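Local coordinates for protein Apc35852 (Geobacillus stearothermophilus, PDB 1U9C) that is of unknown function but, as a member of the DJ-1/PfpI family, may act as a chaperone or as a cysteine-dependent enzyme, at residues M10-H15 and F94-H99; A48-G53 and A80-D85; G149-S154 and F193-G198; T156-R161 and F184-K189. All coordinates share one frame; numbering follows the deposited sequence.

Contact 1: M10-H15 and F94-H99; sequences MVVTNH and FLPGGH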
loop_
_atom_site.group_PDB
_atom_site.type_symbol
_atom_site.label_atom_id
_atom_site.label_comp_id
_atom_site.label_asym_id
_atom_site.label_seq_id
_atom_site.Cartn_x
_atom_site.Cartn_y
_atom_site.Cartn_z
ATOM N N MET A 10 1.652 -4.850 -7.574
ATOM C CA MET A 10 0.685 -4.376 -6.573
ATOM C C MET A 10 0.380 -5.464 -5.581
ATOM O O MET A 10 0.204 -6.611 -6.041
ATOM C CB MET A 10 -0.598 -3.915 -7.255
ATOM C CG MET A 10 -0.346 -2.758 -8.242
ATOM S SD MET A 10 -1.857 -2.027 -8.936
ATOM C CE MET A 10 -2.429 -1.065 -7.545
ATOM N N VAL A 11 0.403 -5.165 -4.286
ATOM C CA VAL A 11 0.176 -6.206 -3.281
ATOM C C VAL A 11 -0.915 -5.740 -2.352
ATOM O O VAL A 11 -0.850 -4.672 -1.763
ATOM C CB VAL A 11 1.457 -6.510 -2.487
ATOM C CG1 VAL A 11 1.211 -7.701 -1.564
ATOM C CG2 VAL A 11 2.641 -6.810 -3.379
ATOM N N VAL A 12 -1.957 -6.575 -2.213
ATOM C CA VAL A 12 -3.091 -6.279 -1.364
ATOM C C VAL A 12 -3.303 -7.356 -0.278
ATOM O O VAL A 12 -2.839 -8.479 -0.333
ATOM C CB VAL A 12 -4.389 -6.093 -2.199
ATOM C CG1 VAL A 12 -4.194 -4.978 -3.191
ATOM C CG2 VAL A 12 -4.806 -7.406 -2.908
ATOM N N THR A 13 -4.068 -6.922 0.741
ATOM C CA THR A 13 -4.454 -7.778 1.887
ATOM C C THR A 13 -5.471 -8.828 1.495
ATOM O O THR A 13 -6.195 -8.722 0.502
ATOM C CB THR A 13 -5.020 -6.860 2.991
ATOM O OG1 THR A 13 -5.267 -7.609 4.204
ATOM C CG2 THR A 13 -6.352 -6.249 2.627
ATOM N N ASN A 14 -5.514 -9.889 2.299
ATOM C CA ASN A 14 -6.570 -10.867 2.274
ATOM C C ASN A 14 -7.280 -10.987 3.635
ATOM O O ASN A 14 -8.080 -11.904 3.808
ATOM C CB ASN A 14 -6.075 -12.261 1.905
ATOM C CG ASN A 14 -5.319 -12.287 0.609
ATOM O OD1 ASN A 14 -4.145 -12.002 0.596
ATOM N ND2 ASN A 14 -5.993 -12.636 -0.513
ATOM N N HIS A 15 -7.037 -10.051 4.541
ATOM C CA HIS A 15 -7.518 -10.183 5.897
ATOM C C HIS A 15 -8.865 -9.586 6.120
ATOM O O HIS A 15 -9.091 -8.427 5.746
ATOM C CB HIS A 15 -6.548 -9.539 6.865
ATOM C CG HIS A 15 -6.801 -9.921 8.271
ATOM N ND1 HIS A 15 -6.269 -11.056 8.817
ATOM C CD2 HIS A 15 -7.616 -9.387 9.210
ATOM C CE1 HIS A 15 -6.742 -11.209 10.051
ATOM N NE2 HIS A 15 -7.546 -10.191 10.327
ATOM N N PHE A 94 3.540 -1.225 -5.181
ATOM C CA PHE A 94 2.464 -0.382 -4.684
ATOM C C PHE A 94 1.592 -1.160 -3.703
ATOM O O PHE A 94 1.081 -2.203 -4.072
ATOM C CB PHE A 94 1.636 0.099 -5.889
ATOM C CG PHE A 94 0.726 1.254 -5.572
ATOM C CD1 PHE A 94 1.082 2.553 -5.886
ATOM C CD2 PHE A 94 -0.480 1.069 -4.880
ATOM C CE1 PHE A 94 0.260 3.610 -5.557
ATOM C CE2 PHE A 94 -1.277 2.144 -4.558
ATOM C CZ PHE A 94 -0.877 3.408 -4.912
ATOM N N LEU A 95 1.426 -0.615 -2.513
ATOM C CA LEU A 95 0.634 -1.233 -1.429
ATOM C C LEU A 95 -0.599 -0.446 -1.117
ATOM O O LEU A 95 -0.546 0.539 -0.387
ATOM C CB LEU A 95 1.503 -1.331 -0.149
ATOM C CG LEU A 95 2.810 -2.096 -0.271
ATOM C CD1 LEU A 95 3.520 -2.137 1.086
ATOM C CD2 LEU A 95 2.701 -3.370 -0.860
ATOM N N PRO A 96 -1.747 -0.830 -1.683
ATOM C CA PRO A 96 -2.994 -0.263 -1.236
ATOM C C PRO A 96 -3.254 -0.643 0.218
ATOM O O PRO A 96 -2.671 -1.542 0.791
ATOM C CB PRO A 96 -4.009 -0.959 -2.147
ATOM C CG PRO A 96 -3.235 -1.362 -3.358
ATOM C CD PRO A 96 -1.947 -1.820 -2.735
ATOM N N GLY A 97 -4.248 0.049 0.783
ATOM C CA GLY A 97 -4.669 -0.136 2.186
ATOM C C GLY A 97 -5.938 -0.906 2.431
ATOM O O GLY A 97 -6.248 -1.893 1.756
ATOM N N GLY A 98 -6.692 -0.417 3.402
ATOM C CA GLY A 98 -7.725 -1.138 4.100
ATOM C C GLY A 98 -7.164 -1.577 5.453
ATOM O O GLY A 98 -6.017 -1.970 5.546
ATOM N N HIS A 99 -8.043 -1.694 6.452
ATOM C CA HIS A 99 -7.589 -2.167 7.767
ATOM C C HIS A 99 -7.081 -3.590 7.760
ATOM O O HIS A 99 -6.309 -3.901 8.643
ATOM C CB HIS A 99 -8.696 -2.020 8.834
ATOM C CG HIS A 99 -8.856 -0.637 9.395
ATOM N ND1 HIS A 99 -9.888 0.177 9.018
ATOM C CD2 HIS A 99 -8.159 0.039 10.341
ATOM C CE1 HIS A 99 -9.795 1.331 9.672
ATOM N NE2 HIS A 99 -8.777 1.260 10.510
HETATM O O HOH W 1 -4.385 -3.858 0.660
#
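Met-10 and Phe-94 make the bridge between two neighbouring parallel strands, just before both segments leave the sheet; the second runs on to the modified cysteine. Val-11 N donates to Phe-94 O at 3.0 Å, with 161° at the hydrogen. The next rung is missing: Pro-96 has no N-H to offer, so Val-11 O meets Pro-96 CD at 3.2 Å and stays buried with no hydrogen-bond partner. Alongside, Met-10 and Phe-94 point the same way. The Met-10 chain bends at chi3 (76°), which sets CE 3.9 Å from Phe-94 CD2, oblique to the ring, while Pro-96 CG sits at that ring's edge in its plane. Strands 7-12 and 92-95 lie in the middle of the sheet of the DJ-1/PfpI alpha/beta sandwich, and helix 28-40 packs Phe-31 and Pro-34 against this face. Val-11 and Leu-95 pair separately, Val-11 CB lying 3.7 Å from Leu-95 CD2. Val-12 CG1, anti to its carbonyl carbon (chi1 -59°), crosses the proline ring and touches Pro-96 CG at 3.7 Å. Past the strands a water takes over, accepting from Thr-13 N and donating to Pro-96 O (2.9 Å) and Gly-97 O. Thr-13 OG1 accepts from His-15 N in an ST turn and also bonds to Asp-104. Gly-98 N bonds to OD2 of the sulfinic acid at position 129.

Contact 2: A48-G53 and A80-D85; sequences ASIQGG and ARLSKD
The flat groups that meet between Ala-48–Gly-53 and Ala-80–Asp-85 are peptides, linked by two backbone hydrogen bonds. Ala-80 O receives Ser-49 N at 2.9 Å. Ser-49 O in turn takes Leu-82 N, also at 2.9 Å, so Ser-49 gives and receives in the parallel pattern. Ala-80 O is further approached by Ala-48 CA, in a C-H...O contact of 3.2 Å. Beyond the strands a water bridges Ile-50 O and Leu-82 O, donating to both. The aliphatic part of Arg-81 packs on the carbonyls of the turn: CG stands anti to the backbone N (chi1 -179°), 3.6 Å from Ile-50 O, and CD lies 3.6 Å from Gln-51 O, while the guanidinium leads away. Gly-52 CA lies 3.6 Å from Ala-80 O, and the positive phi of this residue suits glycine. Ser-49 OG accepts only weakly from Gly-52 N and bonds to Thr-79 OG1 and Asn-14 ND2. Strand 80-81 is the outermost on this side of the central sheet, reached from 44-49 by a beta-alpha-beta crossover through helix 70-75, and Leu-82 packs on Thr-110 and Leu-111 of helix 109-120.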
loop_
_atom_site.group_PDB
_atom_site.type_symbol
_atom_site.label_atom_id
_atom_site.label_comp_id
_atom_site.label_asym_id
_atom_site.label_seq_id
_atom_site.Cartn_x
_atom_site.Cartn_y
_atom_site.Cartn_z
ATOM N N ALA A 48 -0.916 -9.052 -7.013
ATOM C CA ALA A 48 -0.685 -10.047 -6.000
ATOM C C ALA A 48 -1.420 -9.737 -4.706
ATOM O O ALA A 48 -1.779 -8.595 -4.407
ATOM C CB ALA A 48 0.811 -10.227 -5.733
ATOM N N SER A 49 -1.615 -10.777 -3.932
ATOM C CA SER A 49 -2.072 -10.635 -2.548
ATOM C C SER A 49 -1.251 -11.557 -1.682
ATOM O O SER A 49 -0.513 -12.420 -2.141
ATOM C CB SER A 49 -3.571 -10.829 -2.426
ATOM O OG SER A 49 -3.914 -12.201 -2.710
ATOM N N ILE A 50 -1.378 -11.397 -0.370
ATOM C CA ILE A 50 -0.657 -12.267 0.544
ATOM C C ILE A 50 -0.994 -13.739 0.250
ATOM O O ILE A 50 -0.087 -14.614 0.226
ATOM C CB ILE A 50 -0.992 -11.843 1.982
ATOM C CG1 ILE A 50 -0.533 -10.433 2.305
ATOM C CG2 ILE A 50 -0.443 -12.916 2.976
ATOM C CD1 ILE A 50 0.933 -10.149 2.129
ATOM N N GLN A 51 -2.275 -14.059 0.073
ATOM C CA GLN A 51 -2.712 -15.434 -0.136
ATOM C C GLN A 51 -2.949 -15.895 -1.534
ATOM O O GLN A 51 -3.014 -17.105 -1.768
ATOM C CB GLN A 51 -4.012 -15.678 0.615
ATOM C CG GLN A 51 -3.907 -15.396 2.119
ATOM C CD GLN A 51 -3.130 -16.407 2.834
ATOM O OE1 GLN A 51 -1.881 -16.457 2.718
ATOM N NE2 GLN A 51 -3.833 -17.247 3.606
ATOM N N GLY A 52 -3.063 -14.962 -2.460
ATOM C CA GLY A 52 -3.556 -15.251 -3.775
ATOM C C GLY A 52 -5.055 -15.414 -3.755
ATOM O O GLY A 52 -5.694 -15.434 -2.697
ATOM N N GLY A 53 -5.641 -15.586 -4.929
ATOM C CA GLY A 53 -7.069 -15.797 -4.999
ATOM C C GLY A 53 -7.923 -14.566 -4.898
ATOM O O GLY A 53 -7.486 -13.450 -5.222
ATOM N N ALA A 80 -2.417 -13.294 -7.851
ATOM C CA ALA A 80 -1.254 -14.141 -7.615
ATOM C C ALA A 80 -0.914 -14.158 -6.132
ATOM O O ALA A 80 -1.111 -13.175 -5.437
ATOM C CB ALA A 80 -0.081 -13.630 -8.412
ATOM N N ARG A 81 -0.353 -15.254 -5.636
ATOM C CA ARG A 81 0.116 -15.314 -4.289
ATOM C C ARG A 81 1.511 -14.738 -4.236
ATOM O O ARG A 81 2.420 -15.241 -4.887
ATOM C CB ARG A 81 0.136 -16.760 -3.851
ATOM C CG ARG A 81 0.576 -16.979 -2.443
ATOM C CD ARG A 81 0.376 -18.421 -1.976
ATOM N NE ARG A 81 1.058 -19.411 -2.797
ATOM C CZ ARG A 81 2.274 -19.893 -2.545
ATOM N NH1 ARG A 81 2.948 -19.496 -1.478
ATOM N NH2 ARG A 81 2.826 -20.813 -3.347
ATOM N N LEU A 82 1.745 -13.738 -3.402
ATOM C CA LEU A 82 3.033 -13.105 -3.342
ATOM C C LEU A 82 4.117 -14.146 -3.035
ATOM O O LEU A 82 3.978 -14.929 -2.140
ATOM C CB LEU A 82 3.042 -12.076 -2.226
ATOM C CG LEU A 82 4.289 -11.211 -2.098
ATOM C CD1 LEU A 82 4.461 -10.366 -3.300
ATOM C CD2 LEU A 82 4.249 -10.468 -0.796
ATOM N N SER A 83 5.227 -14.023 -3.734
ATOM C CA SER A 83 6.422 -14.918 -3.599
ATOM C C SER A 83 7.654 -14.070 -3.416
ATOM O O SER A 83 7.738 -12.945 -3.859
ATOM C CB SER A 83 6.564 -15.720 -4.896
ATOM O OG SER A 83 7.754 -16.434 -4.983
ATOM N N LYS A 84 8.700 -14.688 -2.838
ATOM C CA LYS A 84 10.025 -14.044 -2.854
ATOM C C LYS A 84 10.564 -13.809 -4.262
ATOM O O LYS A 84 11.312 -12.865 -4.479
ATOM C CB LYS A 84 11.017 -14.801 -2.003
ATOM C CG LYS A 84 10.662 -14.772 -0.556
ATOM C CD LYS A 84 11.752 -15.347 0.362
ATOM C CE LYS A 84 11.299 -15.240 1.835
ATOM N NZ LYS A 84 12.093 -16.112 2.737
ATOM N N ASP A 85 10.076 -14.570 -5.243
ATOM C CA ASP A 85 10.415 -14.328 -6.655
ATOM C C ASP A 85 9.993 -12.912 -7.118
ATOM O O ASP A 85 10.555 -12.318 -8.014
ATOM C CB ASP A 85 9.766 -15.393 -7.570
ATOM C CG ASP A 85 10.323 -16.776 -7.377
ATOM O OD1 ASP A 85 11.423 -16.893 -6.812
ATOM O OD2 ASP A 85 9.717 -17.797 -7.772
HETATM O O HOH W 2 2.556 -14.956 0.240
#

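Contact 3: G149-S154 and F193-G198; sequences GKTVTS and FSVRDG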
loop_
_atom_site.group_PDB
_atom_site.type_symbol
_atom_site.label_atom_id
_atom_site.label_comp_id
_atom_site.label_asym_id
_atom_site.label_seq_id
_atom_site.Cartn_x
_atom_site.Cartn_y
_atom_site.Cartn_z
ATOM N N GLY A 149 14.514 8.149 8.858
ATOM C CA GLY A 149 14.975 9.420 8.281
ATOM C C GLY A 149 14.234 9.869 7.039
ATOM O O GLY A 149 14.600 10.858 6.407
ATOM N N LYS A 150 13.173 9.151 6.710
ATOM C CA LYS A 150 12.400 9.446 5.503
ATOM C C LYS A 150 11.102 10.178 5.829
ATOM O O LYS A 150 10.489 9.907 6.869
ATOM C CB LYS A 150 12.039 8.150 4.779
ATOM C CG LYS A 150 13.212 7.313 4.283
ATOM C CD LYS A 150 14.032 8.039 3.240
ATOM C CE LYS A 150 13.331 8.045 1.887
ATOM N NZ LYS A 150 13.609 6.791 1.140
ATOM N N THR A 151 10.676 11.064 4.934
ATOM C CA THR A 151 9.427 11.793 5.046
ATOM C C THR A 151 8.315 10.859 4.547
ATOM O O THR A 151 8.342 10.434 3.400
ATOM C CB THR A 151 9.440 13.063 4.198
ATOM O OG1 THR A 151 10.442 13.962 4.708
ATOM C CG2 THR A 151 8.117 13.835 4.343
ATOM N N VAL A 152 7.334 10.585 5.391
ATOM C CA VAL A 152 6.238 9.694 5.042
ATOM C C VAL A 152 4.936 10.175 5.606
ATOM O O VAL A 152 4.910 10.954 6.594
ATOM C CB VAL A 152 6.445 8.288 5.530
ATOM C CG1 VAL A 152 7.757 7.732 5.117
ATOM C CG2 VAL A 152 6.245 8.165 7.043
ATOM N N THR A 153 3.867 9.658 5.020
ATOM C CA THR A 153 2.534 9.790 5.564
ATOM C C THR A 153 1.841 8.453 5.610
ATOM O O THR A 153 2.328 7.465 5.060
ATOM C CB THR A 153 1.747 10.847 4.788
ATOM O OG1 THR A 153 0.561 11.225 5.491
ATOM C CG2 THR A 153 1.281 10.389 3.422
ATOM N N SER A 154 0.689 8.432 6.272
ATOM C CA SER A 154 -0.164 7.248 6.358
ATOM C C SER A 154 -1.477 7.690 6.921
ATOM O O SER A 154 -1.619 8.821 7.356
ATOM C CB SER A 154 0.397 6.141 7.245
ATOM O OG SER A 154 0.378 6.473 8.649
ATOM N N PHE A 193 -3.583 14.000 0.361
ATOM C CA PHE A 193 -2.248 14.314 0.758
ATOM C C PHE A 193 -1.327 13.140 0.448
ATOM O O PHE A 193 -1.516 12.021 0.956
ATOM C CB PHE A 193 -2.159 14.631 2.257
ATOM C CG PHE A 193 -0.783 15.048 2.661
ATOM C CD1 PHE A 193 -0.295 16.314 2.308
ATOM C CD2 PHE A 193 0.049 14.182 3.318
ATOM C CE1 PHE A 193 0.987 16.674 2.642
ATOM C CE2 PHE A 193 1.336 14.561 3.669
ATOM C CZ PHE A 193 1.808 15.806 3.321
ATOM N N SER A 194 -0.316 13.379 -0.373
ATOM C CA SER A 194 0.713 12.384 -0.579
ATOM C C SER A 194 2.086 13.005 -0.654
ATOM O O SER A 194 2.245 14.224 -0.877
ATOM C CB SER A 194 0.479 11.562 -1.844
ATOM O OG SER A 194 0.414 12.434 -2.964
ATOM N N VAL A 195 3.096 12.179 -0.425
ATOM C CA VAL A 195 4.458 12.679 -0.330
ATOM C C VAL A 195 5.428 11.804 -1.039
ATOM O O VAL A 195 5.269 10.612 -1.077
ATOM C CB VAL A 195 4.885 12.884 1.092
ATOM C CG1 VAL A 195 4.976 11.601 1.840
ATOM C CG2 VAL A 195 6.194 13.662 1.126
ATOM N N ARG A 196 6.409 12.421 -1.683
ATOM C CA ARG A 196 7.559 11.746 -2.226
ATOM C C ARG A 196 8.826 12.158 -1.471
ATOM O O ARG A 196 9.124 13.353 -1.362
ATOM C CB ARG A 196 7.692 12.072 -3.693
ATOM C CG ARG A 196 8.958 11.545 -4.321
ATOM C CD ARG A 196 9.049 11.672 -5.796
ATOM N NE ARG A 196 10.271 11.061 -6.342
ATOM C CZ ARG A 196 10.634 11.117 -7.598
ATOM N NH1 ARG A 196 9.959 11.835 -8.487
ATOM N NH2 ARG A 196 11.748 10.511 -7.965
ATOM N N ASP A 197 9.553 11.155 -1.015
ATOM C CA ASP A 197 10.876 11.364 -0.454
ATOM C C ASP A 197 11.777 10.433 -1.240
ATOM O O ASP A 197 11.902 9.257 -0.895
ATOM C CB ASP A 197 10.934 11.033 1.040
ATOM C CG ASP A 197 12.318 11.326 1.657
ATOM O OD1 ASP A 197 13.277 11.561 0.923
ATOM O OD2 ASP A 197 12.537 11.278 2.864
ATOM N N GLY A 198 12.361 10.923 -2.314
ATOM C CA GLY A 198 13.194 10.078 -3.155
ATOM C C GLY A 198 12.374 8.992 -3.763
ATOM O O GLY A 198 11.357 9.265 -4.414
#
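Strands 151-152 and 194-197 belong to different sheets, the small two-stranded one and the large central one, and they run nearly antiparallel past each other, 159° apart, joined through side chains with no backbone ladder. Asp-197 carries the polar link, to a backbone N-H. Its CG is anti to the backbone N (chi1 -177°), and OD2 accepts Thr-151 N through its anti lone pair at 2.8 Å, nearly straight at 167°. Lys-150 folds around this carboxylate, its chain bent at chi2, chi3 and chi4, and crosses it obliquely so that CE lies 3.4 Å from Asp-197 CG. The ammonium goes past: Lys-150 NZ remains 4.8 Å from Asp-197 OD1, not a salt bridge, though the opposite charges probably still attract. Next along, Val-195 crosses Thr-151 at about a right angle, methyl against methyl, with CG2 3.8 Å from Thr-151 CG2; CG1 lies 3.9 Å from Thr-153 N and Thr-151 O. At the far end Thr-153 comes to the edge of the Phe-193 ring, with OG1 near the ring plane and 3.7 Å from CD2. That hydroxyl is hydrogen-bonded to Val-185 O, while Thr-153 N bonds to Thr-202 OG1. Strand 194-197 is the outermost on its side of the central sheet, antiparallel to 200-203; helix 209-221 packs against Ser-194 and Arg-196, which point away from strand 151-152, and Val-152 turns instead to Leu-200, Thr-202 and Phe-184.

Contact 4: T156-R161 and F184-K189; sequences TDEEER and FVRGGK
Thr-156 lays its CG2 methyl over one face of the Arg-186 guanidinium, 3.4 Å above the plane and toward the rim, the two side chains crossing at about a right angle. The same methyl touches the edge of the Phe-184 ring near CE2. Glu-158 meets the guanidinium at its edge instead: OE1 lies in the plane and takes both Arg-186 NH1 and Arg-186 NH2 at 3.1 Å, an end-on salt bridge in which one oxygen serves two nitrogens. The carboxylate is turned 45° from the guanidinium. On another edge Arg-186 NE and NH2 both bond to its neighbour Gly-187 O, NH2 at 3.0 Å, which helps fix the group's rotation. Thr-156 is also the N-cap of helix 157-163. Its OG1 accepts Glu-159 N at 3.1 Å, while Glu-159 OE1 takes Thr-156 N at 2.9 Å, the two halves of a capping box; the threonine hydroxyl donates to the same OE1, from above the carboxylate plane. Glu-159 OE2 lies 3.5 Å from Lys-189 CA and binds Trp-190 N and Asn-205 ND2. Lys-189 stretches out past Glu-158, and its NZ forms a salt bridge with Glu-162. Chemically, the threonine hydroxyl caps Glu-159 N while the acids of the first turn reach across, Glu-158 to Arg-186 and Glu-159 to Trp-190 N; the charges of Arg-186 and Lys-189 would probably help keep Glu-158 ionised.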
loop_
_atom_site.group_PDB
_atom_site.type_symbol
_atom_site.label_atom_id
_atom_site.label_comp_id
_atom_site.label_asym_id
_atom_site.label_seq_id
_atom_site.Cartn_x
_atom_site.Cartn_y
_atom_site.Cartn_z
ATOM N N THR A 156 -3.751 8.532 9.657
ATOM C CA THR A 156 -3.278 9.161 10.879
ATOM C C THR A 156 -3.950 8.580 12.088
ATOM O O THR A 156 -5.043 8.019 12.005
ATOM C CB THR A 156 -3.520 10.684 10.846
ATOM O OG1 THR A 156 -4.921 10.968 10.725
ATOM C CG2 THR A 156 -2.827 11.363 9.677
ATOM N N ASP A 157 -3.300 8.777 13.228
ATOM C CA ASP A 157 -3.875 8.349 14.498
ATOM C C ASP A 157 -5.190 9.044 14.748
ATOM O O ASP A 157 -6.098 8.440 15.296
ATOM C CB ASP A 157 -2.961 8.639 15.655
ATOM C CG ASP A 157 -1.681 7.847 15.621
ATOM O OD1 ASP A 157 -1.544 6.882 14.838
ATOM O OD2 ASP A 157 -0.746 8.141 16.411
ATOM N N GLU A 158 -5.286 10.331 14.377
ATOM C CA GLU A 158 -6.554 11.073 14.453
ATOM C C GLU A 158 -7.665 10.469 13.608
ATOM O O GLU A 158 -8.790 10.323 14.051
ATOM C CB GLU A 158 -6.354 12.539 14.011
ATOM C CG GLU A 158 -7.613 13.401 14.171
ATOM C CD GLU A 158 -7.528 14.770 13.487
ATOM O OE1 GLU A 158 -6.607 15.013 12.678
ATOM O OE2 GLU A 158 -8.394 15.623 13.773
ATOM N N GLU A 159 -7.341 10.094 12.375
ATOM C CA GLU A 159 -8.302 9.427 11.510
ATOM C C GLU A 159 -8.698 8.074 12.110
ATOM O O GLU A 159 -9.868 7.742 12.116
ATOM C CB GLU A 159 -7.749 9.243 10.098
ATOM C CG GLU A 159 -7.806 10.517 9.258
ATOM C CD GLU A 159 -6.857 10.542 8.062
ATOM O OE1 GLU A 159 -5.686 10.111 8.201
ATOM O OE2 GLU A 159 -7.252 11.068 6.996
ATOM N N GLU A 160 -7.748 7.382 12.722
ATOM C CA GLU A 160 -8.020 6.077 13.341
ATOM C C GLU A 160 -8.922 6.193 14.566
ATOM O O GLU A 160 -9.783 5.342 14.814
ATOM C CB GLU A 160 -6.700 5.390 13.740
ATOM C CG GLU A 160 -6.799 3.886 13.974
ATOM C CD GLU A 160 -7.001 3.121 12.683
ATOM O OE1 GLU A 160 -5.992 2.753 12.057
ATOM O OE2 GLU A 160 -8.150 2.943 12.267
ATOM N N ARG A 161 -8.687 7.213 15.383
ATOM C CA ARG A 161 -9.549 7.463 16.537
ATOM C C ARG A 161 -10.951 7.860 16.087
ATOM O O ARG A 161 -11.918 7.472 16.706
ATOM C CB ARG A 161 -8.980 8.568 17.427
ATOM C CG ARG A 161 -7.722 8.178 18.209
ATOM C CD ARG A 161 -7.332 9.198 19.251
ATOM N NE ARG A 161 -7.306 10.535 18.673
ATOM C CZ ARG A 161 -6.233 11.152 18.178
ATOM N NH1 ARG A 161 -5.025 10.585 18.202
ATOM N NH2 ARG A 161 -6.375 12.370 17.662
ATOM N N PHE A 184 7.207 12.050 10.054
ATOM C CA PHE A 184 5.833 11.911 9.644
ATOM C C PHE A 184 5.261 13.271 9.311
ATOM O O PHE A 184 5.542 14.270 9.988
ATOM C CB PHE A 184 5.011 11.246 10.752
ATOM C CG PHE A 184 3.657 10.790 10.303
ATOM C CD1 PHE A 184 3.472 9.531 9.746
ATOM C CD2 PHE A 184 2.584 11.651 10.351
ATOM C CE1 PHE A 184 2.211 9.128 9.309
ATOM C CE2 PHE A 184 1.348 11.263 9.898
ATOM C CZ PHE A 184 1.159 9.997 9.379
ATOM N N VAL A 185 4.440 13.291 8.274
ATOM C CA VAL A 185 3.777 14.492 7.837
ATOM C C VAL A 185 2.398 14.098 7.312
ATOM O O VAL A 185 2.144 12.929 6.940
ATOM C CB VAL A 185 4.644 15.219 6.790
ATOM C CG1 VAL A 185 4.654 14.466 5.481
ATOM C CG2 VAL A 185 4.232 16.685 6.646
ATOM N N ARG A 186 1.483 15.055 7.341
ATOM C CA ARG A 186 0.126 14.803 6.938
ATOM C C ARG A 186 -0.581 16.065 6.527
ATOM O O ARG A 186 -0.041 17.162 6.661
ATOM C CB ARG A 186 -0.617 14.129 8.096
ATOM C CG ARG A 186 -0.262 14.766 9.441
ATOM C CD ARG A 186 -1.296 14.595 10.450
ATOM N NE ARG A 186 -2.598 15.052 9.986
ATOM C CZ ARG A 186 -3.715 14.886 10.683
ATOM N NH1 ARG A 186 -3.689 14.274 11.863
ATOM N NH2 ARG A 186 -4.869 15.314 10.185
ATOM N N GLY A 187 -1.788 15.896 6.011
ATOM C CA GLY A 187 -2.678 16.976 5.678
ATOM C C GLY A 187 -3.951 16.798 6.489
ATOM O O GLY A 187 -4.067 15.901 7.353
ATOM N N GLY A 188 -4.936 17.630 6.191
ATOM C CA GLY A 188 -6.209 17.523 6.880
ATOM C C GLY A 188 -6.770 16.119 6.818
ATOM O O GLY A 188 -6.595 15.416 5.817
ATOM N N LYS A 189 -7.444 15.689 7.884
ATOM C CA LYS A 189 -8.090 14.383 7.849
ATOM C C LYS A 189 -8.933 14.311 6.575
ATOM O O LYS A 189 -9.551 15.283 6.169
ATOM C CB LYS A 189 -8.934 14.106 9.110
ATOM C CG LYS A 189 -9.973 15.150 9.490
ATOM C CD LYS A 189 -10.854 14.626 10.606
ATOM C CE LYS A 189 -11.699 15.707 11.214
ATOM N NZ LYS A 189 -12.599 15.170 12.274
#

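How the contacts relate
Contacts 1 and 2 are neighbours in the central sheet, centres 11 Å apart, with Met-10 O 2.9 Å from Ala-48 N and Asn-14 OD1 bonded to Gln-51 N; along the chain, contact 2 is nested within the loop closed by contact 1. Contact 4 is likewise nested within contact 3, and the two join where Val-152 O meets Val-185 N at 2.9 Å. Contacts 2 and 4 lie on opposite sides of the chain's centre, their centres about 30 Å apart. The probable active site, around the modified cysteine, lies between contacts 1 and 4, where Glu-160 hydrogen-bonds to both His-99 and His-130.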